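Local coordinates for protein Crov588 (Cafeteriavirus, PDB 6NYR) that is of unknown function but builds a ring-like solenoid of FNIP-type leucine-rich repeats and may offer a surface for binding partners, at residues D449-L454 / V468-L473; L535-T540 / P558-H563. All coordinates share one frame; numbering follows the deposited sequence.

Contact 1: D449-L454 / V468-L473; sequences DSLTHL and VLPNSL
P470 sits where two successive coils of the solenoid press together, its ring set between D449 and L451. P470 CG comes within 3.7 Å of L451 CB, and P470 CB within 3.5 Å of D449 CA, so the proline fits into the bend of the preceding coil. Farther in, leucine side chains dominate. L473 turns its CB away from 449-454, yet CG is anti to its backbone N (chi1 -160°), and this swing carries CD1 back to lie 3.8 Å from L454 CB. The same methyl rests 3.3 Å from the carbonyl oxygen T452 O. L454 and L469 cross at about a right angle, touching tip to tip, with L454 CD2 4.1 Å from L469 CD2. L432 and L476, from the flanking strands, and P492, from the next coil, close over this buried side.

The solvent-facing side is of another kind. D449 and N471 are both exposed, and the bond that ties them uses a backbone donor: N471 N reaches D449 OD1 at 3.2 Å, with an N-H...O angle of 153°. The amide approaches the carboxylate on its anti side, 26° out of plane. At the other end of the contact, T452 CG2 packs 3.5 Å from S472 O, while T452 OG1 is engaged by V430 O of the preceding coil. The S472 hydroxyl lies close to L451 O, but its modelled position is doubtful.

The chemistry thus divides by depth: the leucine and proline interior is held by apolar contacts, whereas at the surface a carboxylate takes the amide of N471, second residue of the type I turn from P470 to L473. That donor would be expected to favour the charged form of D449 slightly, with solvent sharing the load.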
ATOM      1  N   ASP A 449     -18.902  -9.740 -26.559  1.00 61.65           N
ATOM      2  CA  ASP A 449     -19.615  -8.492 -26.322  1.00 62.51           C
ATOM      3  C   ASP A 449     -19.803  -8.206 -24.838  1.00 61.08           C
ATOM      4  O   ASP A 449     -20.061  -7.054 -24.473  1.00 61.26           O
ATOM      5  CB  ASP A 449     -20.968  -8.529 -27.036  1.00 66.15           C
ATOM      6  CG  ASP A 449     -20.839  -8.322 -28.536  1.00 70.82           C
ATOM      7  OD1 ASP A 449     -20.086  -7.414 -28.945  1.00 70.81           O
ATOM      8  OD2 ASP A 449     -21.477  -9.071 -29.306  1.00 73.97           O
ATOM      9  N   SER A 450     -19.665  -9.216 -23.975  1.00 59.10           N
ATOM     10  CA  SER A 450     -19.780  -8.998 -22.537  1.00 55.89           C
ATOM     11  C   SER A 450     -18.603  -8.207 -21.978  1.00 53.56           C
ATOM     12  O   SER A 450     -18.733  -7.586 -20.917  1.00 54.86           O
ATOM     13  CB  SER A 450     -19.887 -10.341 -21.809  1.00 56.74           C
ATOM     14  OG  SER A 450     -18.719 -11.121 -22.001  1.00 54.94           O
ATOM     15  N   LEU A 451     -17.465  -8.222 -22.665  1.00 50.26           N
ATOM     16  CA  LEU A 451     -16.249  -7.603 -22.157  1.00 50.59           C
ATOM     17  C   LEU A 451     -16.439  -6.111 -21.918  1.00 51.55           C
ATOM     18  O   LEU A 451     -17.013  -5.395 -22.741  1.00 52.15           O
ATOM     19  CB  LEU A 451     -15.110  -7.820 -23.155  1.00 52.67           C
ATOM     20  CG  LEU A 451     -13.671  -7.696 -22.672  1.00 49.62           C
ATOM     21  CD1 LEU A 451     -13.274  -8.911 -21.860  1.00 50.22           C
ATOM     22  CD2 LEU A 451     -12.736  -7.498 -23.860  1.00 50.96           C
ATOM     23  N   THR A 452     -15.948  -5.644 -20.769  1.00 48.98           N
ATOM     24  CA  THR A 452     -15.959  -4.227 -20.436  1.00 48.99           C
ATOM     25  C   THR A 452     -14.573  -3.603 -20.353  1.00 49.37           C
ATOM     26  O   THR A 452     -14.429  -2.419 -20.663  1.00 49.97           O
ATOM     27  CB  THR A 452     -16.681  -3.999 -19.098  1.00 53.53           C
ATOM     28  OG1 THR A 452     -16.018  -4.742 -18.069  1.00 59.51           O
ATOM     29  CG2 THR A 452     -18.135  -4.440 -19.191  1.00 53.47           C
ATOM     30  N   HIS A 453     -13.554  -4.356 -19.948  1.00 47.38           N
ATOM     31  CA  HIS A 453     -12.208  -3.822 -19.800  1.00 48.54           C
ATOM     32  C   HIS A 453     -11.252  -4.549 -20.732  1.00 42.78           C
ATOM     33  O   HIS A 453     -11.155  -5.779 -20.693  1.00 43.39           O
ATOM     34  CB  HIS A 453     -11.704  -3.948 -18.365  1.00 52.40           C
ATOM     35  CG  HIS A 453     -12.366  -3.016 -17.406  1.00 58.02           C
ATOM     36  ND1 HIS A 453     -11.690  -2.084 -16.655  1.00 58.35           N
ATOM     37  CD2 HIS A 453     -13.668  -2.835 -17.126  1.00 59.34           C
ATOM     38  CE1 HIS A 453     -12.550  -1.421 -15.899  1.00 58.28           C
ATOM     39  NE2 HIS A 453     -13.755  -1.892 -16.137  1.00 59.40           N
ATOM     40  N   LEU A 454     -10.536  -3.782 -21.550  1.00 42.09           N
ATOM     41  CA  LEU A 454      -9.543  -4.325 -22.469  1.00 41.63           C
ATOM     42  C   LEU A 454      -8.297  -3.459 -22.407  1.00 42.39           C
ATOM     43  O   LEU A 454      -8.380  -2.235 -22.545  1.00 42.68           O
ATOM     44  CB  LEU A 454     -10.085  -4.382 -23.899  1.00 41.10           C
ATOM     45  CG  LEU A 454      -9.119  -4.815 -24.999  1.00 39.60           C
ATOM     46  CD1 LEU A 454      -8.599  -6.220 -24.773  1.00 39.94           C
ATOM     47  CD2 LEU A 454      -9.804  -4.706 -26.360  1.00 40.13           C
ATOM     48  N   VAL A 468     -15.252  -4.741 -34.231  1.00 64.56           N
ATOM     49  CA  VAL A 468     -14.292  -5.608 -33.559  1.00 60.24           C
ATOM     50  C   VAL A 468     -14.417  -5.490 -32.048  1.00 56.35           C
ATOM     51  O   VAL A 468     -14.441  -6.493 -31.329  1.00 53.49           O
ATOM     52  CB  VAL A 468     -12.858  -5.272 -34.024  1.00 60.62           C
ATOM     53  CG1 VAL A 468     -11.832  -5.997 -33.151  1.00 56.48           C
ATOM     54  CG2 VAL A 468     -12.673  -5.629 -35.488  1.00 61.39           C
ATOM     55  N   LEU A 469     -14.500  -4.269 -31.546  1.00 54.45           N
ATOM     56  CA  LEU A 469     -14.557  -4.041 -30.109  1.00 52.93           C
ATOM     57  C   LEU A 469     -15.943  -4.385 -29.575  1.00 53.26           C
ATOM     58  O   LEU A 469     -16.952  -4.105 -30.231  1.00 53.91           O
ATOM     59  CB  LEU A 469     -14.220  -2.593 -29.788  1.00 53.76           C
ATOM     60  CG  LEU A 469     -12.802  -2.148 -30.156  1.00 56.54           C
ATOM     61  CD1 LEU A 469     -12.574  -0.700 -29.720  1.00 54.42           C
ATOM     62  CD2 LEU A 469     -11.749  -3.067 -29.559  1.00 55.31           C
ATOM     63  N   PRO A 470     -16.016  -5.019 -28.408  1.00 51.99           N
ATOM     64  CA  PRO A 470     -17.317  -5.457 -27.889  1.00 54.39           C
ATOM     65  C   PRO A 470     -18.217  -4.283 -27.532  1.00 57.62           C
ATOM     66  O   PRO A 470     -17.771  -3.163 -27.266  1.00 56.43           O
ATOM     67  CB  PRO A 470     -16.959  -6.280 -26.642  1.00 55.59           C
ATOM     68  CG  PRO A 470     -15.554  -5.896 -26.297  1.00 55.61           C
ATOM     69  CD  PRO A 470     -14.888  -5.483 -27.576  1.00 52.41           C
ATOM     70  N   ASN A 471     -19.524  -4.570 -27.527  1.00 60.23           N
ATOM     71  CA  ASN A 471     -20.524  -3.531 -27.317  1.00 59.16           C
ATOM     72  C   ASN A 471     -20.469  -2.946 -25.914  1.00 55.54           C
ATOM     73  O   ASN A 471     -20.743  -1.753 -25.740  1.00 53.98           O
ATOM     74  CB  ASN A 471     -21.920  -4.097 -27.590  1.00 66.29           C
ATOM     75  CG  ASN A 471     -22.033  -4.744 -28.960  1.00 72.40           C
ATOM     76  OD1 ASN A 471     -22.535  -5.862 -29.094  1.00 74.24           O
ATOM     77  ND2 ASN A 471     -21.567  -4.042 -29.985  1.00 74.12           N
ATOM     78  N   SER A 472     -20.122  -3.750 -24.916  1.00 54.53           N
ATOM     79  CA  SER A 472     -20.163  -3.318 -23.528  1.00 53.92           C
ATOM     80  C   SER A 472     -18.877  -2.653 -23.061  1.00 51.59           C
ATOM     81  O   SER A 472     -18.782  -2.292 -21.885  1.00 53.72           O
ATOM     82  CB  SER A 472     -20.484  -4.517 -22.627  1.00 57.28           C
ATOM     83  OG  SER A 472     -19.895  -5.699 -23.143  1.00 59.66           O
ATOM     84  N   LEU A 473     -17.900  -2.469 -23.944  1.00 49.93           N
ATOM     85  CA  LEU A 473     -16.596  -1.965 -23.534  1.00 46.26           C
ATOM     86  C   LEU A 473     -16.707  -0.573 -22.928  1.00 44.38           C
ATOM     87  O   LEU A 473     -17.237   0.348 -23.556  1.00 46.26           O
ATOM     88  CB  LEU A 473     -15.647  -1.929 -24.730  1.00 49.14           C
ATOM     89  CG  LEU A 473     -14.151  -1.899 -24.402  1.00 49.02           C
ATOM     90  CD1 LEU A 473     -13.718  -3.234 -23.808  1.00 50.53           C
ATOM     91  CD2 LEU A 473     -13.333  -1.560 -25.637  1.00 49.48           C
TER

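Contact 2: L535-T540 / P558-H563; sequences LPNSLT and PNSLTH
S560 and T562 show how two small hydroxyl side chains can follow the backbone of the preceding coil. The OG of S560 is tucked between its own backbone N and carbonyl carbon (chi1 49°), which aims it at two carbonyls, N537 O and L539 O, each 2.8 Å from S560 OG. Its one proton has both within reach, the choice unsettled. T562 adopts the same kind of rotamer, bringing its OG1 to 3.0 Å from T540 O and, roughly at right angles to this, to 2.6 Å from H563 ND1, in the plane of that imidazole at its edge. Either atom could be the donor; the bond helps to set the rotation of the ring, which stacks between H541 and H585.

T540 O is gripped by two backbone amides: H563 N arrives at 2.8 Å almost straight along the C=O axis (175°), and T562 N comes in at a slant. On the buried side, L539 and L561 share one conformation, CG anti to the backbone N, so they lie side by side pointing the same way, L539 CD2 3.9 Å from L561 CD1. P558 meets L539 CB with CG and lies with CD 3.9 Å from L535 CB.

Type I turns at P536-L539 and P558-L561 recur here; short parallel strands stacked coil on coil, with inward leucines in 22-residue repeats, are typical of a leucine-rich-repeat solenoid.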
ATOM      1  N   LEU A 535     -13.611  16.234 -30.521  1.00 53.13           N
ATOM      2  CA  LEU A 535     -13.743  15.802 -29.131  1.00 51.45           C
ATOM      3  C   LEU A 535     -15.220  15.744 -28.754  1.00 54.09           C
ATOM      4  O   LEU A 535     -15.948  16.717 -28.977  1.00 54.87           O
ATOM      5  CB  LEU A 535     -12.988  16.757 -28.217  1.00 54.05           C
ATOM      6  CG  LEU A 535     -11.473  16.828 -28.449  1.00 55.13           C
ATOM      7  CD1 LEU A 535     -10.816  17.823 -27.500  1.00 53.25           C
ATOM      8  CD2 LEU A 535     -10.838  15.448 -28.306  1.00 53.18           C
ATOM      9  N   PRO A 536     -15.696  14.631 -28.199  1.00 52.43           N
ATOM     10  CA  PRO A 536     -17.141  14.460 -28.019  1.00 50.43           C
ATOM     11  C   PRO A 536     -17.682  15.334 -26.898  1.00 49.66           C
ATOM     12  O   PRO A 536     -16.959  15.771 -26.000  1.00 49.47           O
ATOM     13  CB  PRO A 536     -17.298  12.970 -27.693  1.00 54.01           C
ATOM     14  CG  PRO A 536     -15.932  12.496 -27.260  1.00 51.89           C
ATOM     15  CD  PRO A 536     -14.918  13.593 -27.498  1.00 52.44           C
ATOM     16  N   ASN A 537     -18.993  15.581 -26.962  1.00 55.82           N
ATOM     17  CA  ASN A 537     -19.654  16.499 -26.036  1.00 59.35           C
ATOM     18  C   ASN A 537     -19.925  15.883 -24.672  1.00 54.09           C
ATOM     19  O   ASN A 537     -20.557  16.535 -23.834  1.00 52.90           O
ATOM     20  CB  ASN A 537     -20.991  16.993 -26.613  1.00 66.86           C
ATOM     21  CG  ASN A 537     -21.062  18.485 -26.733  1.00 73.10           C
ATOM     22  OD1 ASN A 537     -20.407  19.204 -25.984  1.00 72.87           O
ATOM     23  ND2 ASN A 537     -21.887  18.970 -27.659  1.00 77.65           N
ATOM     24  N   SER A 538     -19.486  14.650 -24.433  1.00 53.58           N
ATOM     25  CA  SER A 538     -19.585  14.024 -23.125  1.00 50.74           C
ATOM     26  C   SER A 538     -18.297  14.115 -22.323  1.00 48.29           C
ATOM     27  O   SER A 538     -18.281  13.716 -21.155  1.00 52.17           O
ATOM     28  CB  SER A 538     -19.963  12.549 -23.282  1.00 53.58           C
ATOM     29  OG  SER A 538     -19.084  11.911 -24.194  1.00 53.95           O
ATOM     30  N   LEU A 539     -17.227  14.630 -22.917  1.00 46.36           N
ATOM     31  CA  LEU A 539     -15.898  14.509 -22.337  1.00 45.28           C
ATOM     32  C   LEU A 539     -15.712  15.491 -21.193  1.00 43.54           C
ATOM     33  O   LEU A 539     -15.913  16.699 -21.353  1.00 42.85           O
ATOM     34  CB  LEU A 539     -14.839  14.745 -23.412  1.00 48.95           C
ATOM     35  CG  LEU A 539     -13.413  14.316 -23.075  1.00 47.22           C
ATOM     36  CD1 LEU A 539     -13.267  12.807 -23.149  1.00 47.30           C
ATOM     37  CD2 LEU A 539     -12.431  15.007 -24.010  1.00 50.50           C
ATOM     38  N   THR A 540     -15.322  14.960 -20.035  1.00 41.08           N
ATOM     39  CA  THR A 540     -15.057  15.758 -18.848  1.00 41.52           C
ATOM     40  C   THR A 540     -13.580  15.853 -18.492  1.00 43.13           C
ATOM     41  O   THR A 540     -13.174  16.833 -17.862  1.00 45.14           O
ATOM     42  CB  THR A 540     -15.804  15.172 -17.640  1.00 45.75           C
ATOM     43  OG1 THR A 540     -15.297  13.858 -17.359  1.00 46.10           O
ATOM     44  CG2 THR A 540     -17.298  15.101 -17.907  1.00 45.07           C
ATOM     45  N   PRO A 558     -14.689  20.604 -25.819  1.00 48.56           N
ATOM     46  CA  PRO A 558     -16.146  20.482 -25.706  1.00 49.19           C
ATOM     47  C   PRO A 558     -16.697  21.223 -24.497  1.00 49.75           C
ATOM     48  O   PRO A 558     -15.997  21.517 -23.525  1.00 46.55           O
ATOM     49  CB  PRO A 558     -16.381  18.969 -25.591  1.00 50.60           C
ATOM     50  CG  PRO A 558     -15.085  18.394 -25.136  1.00 50.72           C
ATOM     51  CD  PRO A 558     -13.981  19.349 -25.493  1.00 49.05           C
ATOM     52  N   ASN A 559     -17.994  21.517 -24.573  1.00 55.09           N
ATOM     53  CA  ASN A 559     -18.674  22.299 -23.549  1.00 55.04           C
ATOM     54  C   ASN A 559     -18.991  21.503 -22.294  1.00 52.86           C
ATOM     55  O   ASN A 559     -19.593  22.055 -21.369  1.00 52.79           O
ATOM     56  CB  ASN A 559     -19.958  22.892 -24.129  1.00 57.76           C
ATOM     57  CG  ASN A 559     -19.695  24.121 -24.977  1.00 64.02           C
ATOM     58  OD1 ASN A 559     -19.118  25.102 -24.501  1.00 63.80           O
ATOM     59  ND2 ASN A 559     -20.107  24.075 -26.240  1.00 66.81           N
ATOM     60  N   SER A 560     -18.612  20.227 -22.247  1.00 53.42           N
ATOM     61  CA  SER A 560     -18.749  19.400 -21.059  1.00 53.17           C
ATOM     62  C   SER A 560     -17.472  19.321 -20.230  1.00 48.84           C
ATOM     63  O   SER A 560     -17.509  18.802 -19.108  1.00 49.88           O
ATOM     64  CB  SER A 560     -19.158  17.982 -21.462  1.00 53.79           C
ATOM     65  OG  SER A 560     -18.313  17.508 -22.500  1.00 53.12           O
ATOM     66  N   LEU A 561     -16.354  19.821 -20.747  1.00 43.63           N
ATOM     67  CA  LEU A 561     -15.059  19.550 -20.143  1.00 40.53           C
ATOM     68  C   LEU A 561     -14.914  20.262 -18.806  1.00 43.39           C
ATOM     69  O   LEU A 561     -15.196  21.458 -18.688  1.00 43.48           O
ATOM     70  CB  LEU A 561     -13.943  19.985 -21.088  1.00 39.46           C
ATOM     71  CG  LEU A 561     -12.581  19.325 -20.884  1.00 39.55           C
ATOM     72  CD1 LEU A 561     -12.586  17.895 -21.395  1.00 40.18           C
ATOM     73  CD2 LEU A 561     -11.491  20.146 -21.558  1.00 42.23           C
ATOM     74  N   THR A 562     -14.478  19.516 -17.794  1.00 41.92           N
ATOM     75  CA  THR A 562     -14.239  20.066 -16.470  1.00 39.98           C
ATOM     76  C   THR A 562     -12.771  20.038 -16.061  1.00 43.10           C
ATOM     77  O   THR A 562     -12.325  20.931 -15.333  1.00 42.86           O
ATOM     78  CB  THR A 562     -15.047  19.288 -15.421  1.00 41.64           C
ATOM     79  OG1 THR A 562     -14.735  17.891 -15.518  1.00 44.10           O
ATOM     80  CG2 THR A 562     -16.540  19.478 -15.638  1.00 40.58           C
ATOM     81  N   HIS A 563     -12.008  19.046 -16.522  1.00 39.28           N
ATOM     82  CA  HIS A 563     -10.630  18.838 -16.086  1.00 39.44           C
ATOM     83  C   HIS A 563      -9.721  18.788 -17.305  1.00 39.17           C
ATOM     84  O   HIS A 563      -9.848  17.889 -18.143  1.00 41.19           O
ATOM     85  CB  HIS A 563     -10.505  17.543 -15.276  1.00 40.69           C
ATOM     86  CG  HIS A 563     -11.299  17.549 -14.009  1.00 46.39           C
ATOM     87  ND1 HIS A 563     -12.666  17.723 -13.986  1.00 44.30           N
ATOM     88  CD2 HIS A 563     -10.914  17.423 -12.717  1.00 45.23           C
ATOM     89  CE1 HIS A 563     -13.089  17.698 -12.733  1.00 46.58           C
ATOM     90  NE2 HIS A 563     -12.045  17.515 -11.945  1.00 46.71           N
TER

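Contacts 1 and 2 are equivalent junctions between adjacent coils, four coils apart along the ring: T452 corresponds to T540, P470 to P558, and S472 to S560. Their centres are 23 Å apart and their nearest atoms about 12 Å, so neither touches the other and any coupling would have to pass through the intervening coils. The threonine carbonyl that contact 2 bonds to T562 and H563 has its counterpart in contact 1, where T452 pairs with T474 and Y475. No active site is known; a glycerol about 3 Å from the side chain of H453, probably from the crystallisation liquor, lies beside contact 1, where H431, H453 and Y475 form a row of rings.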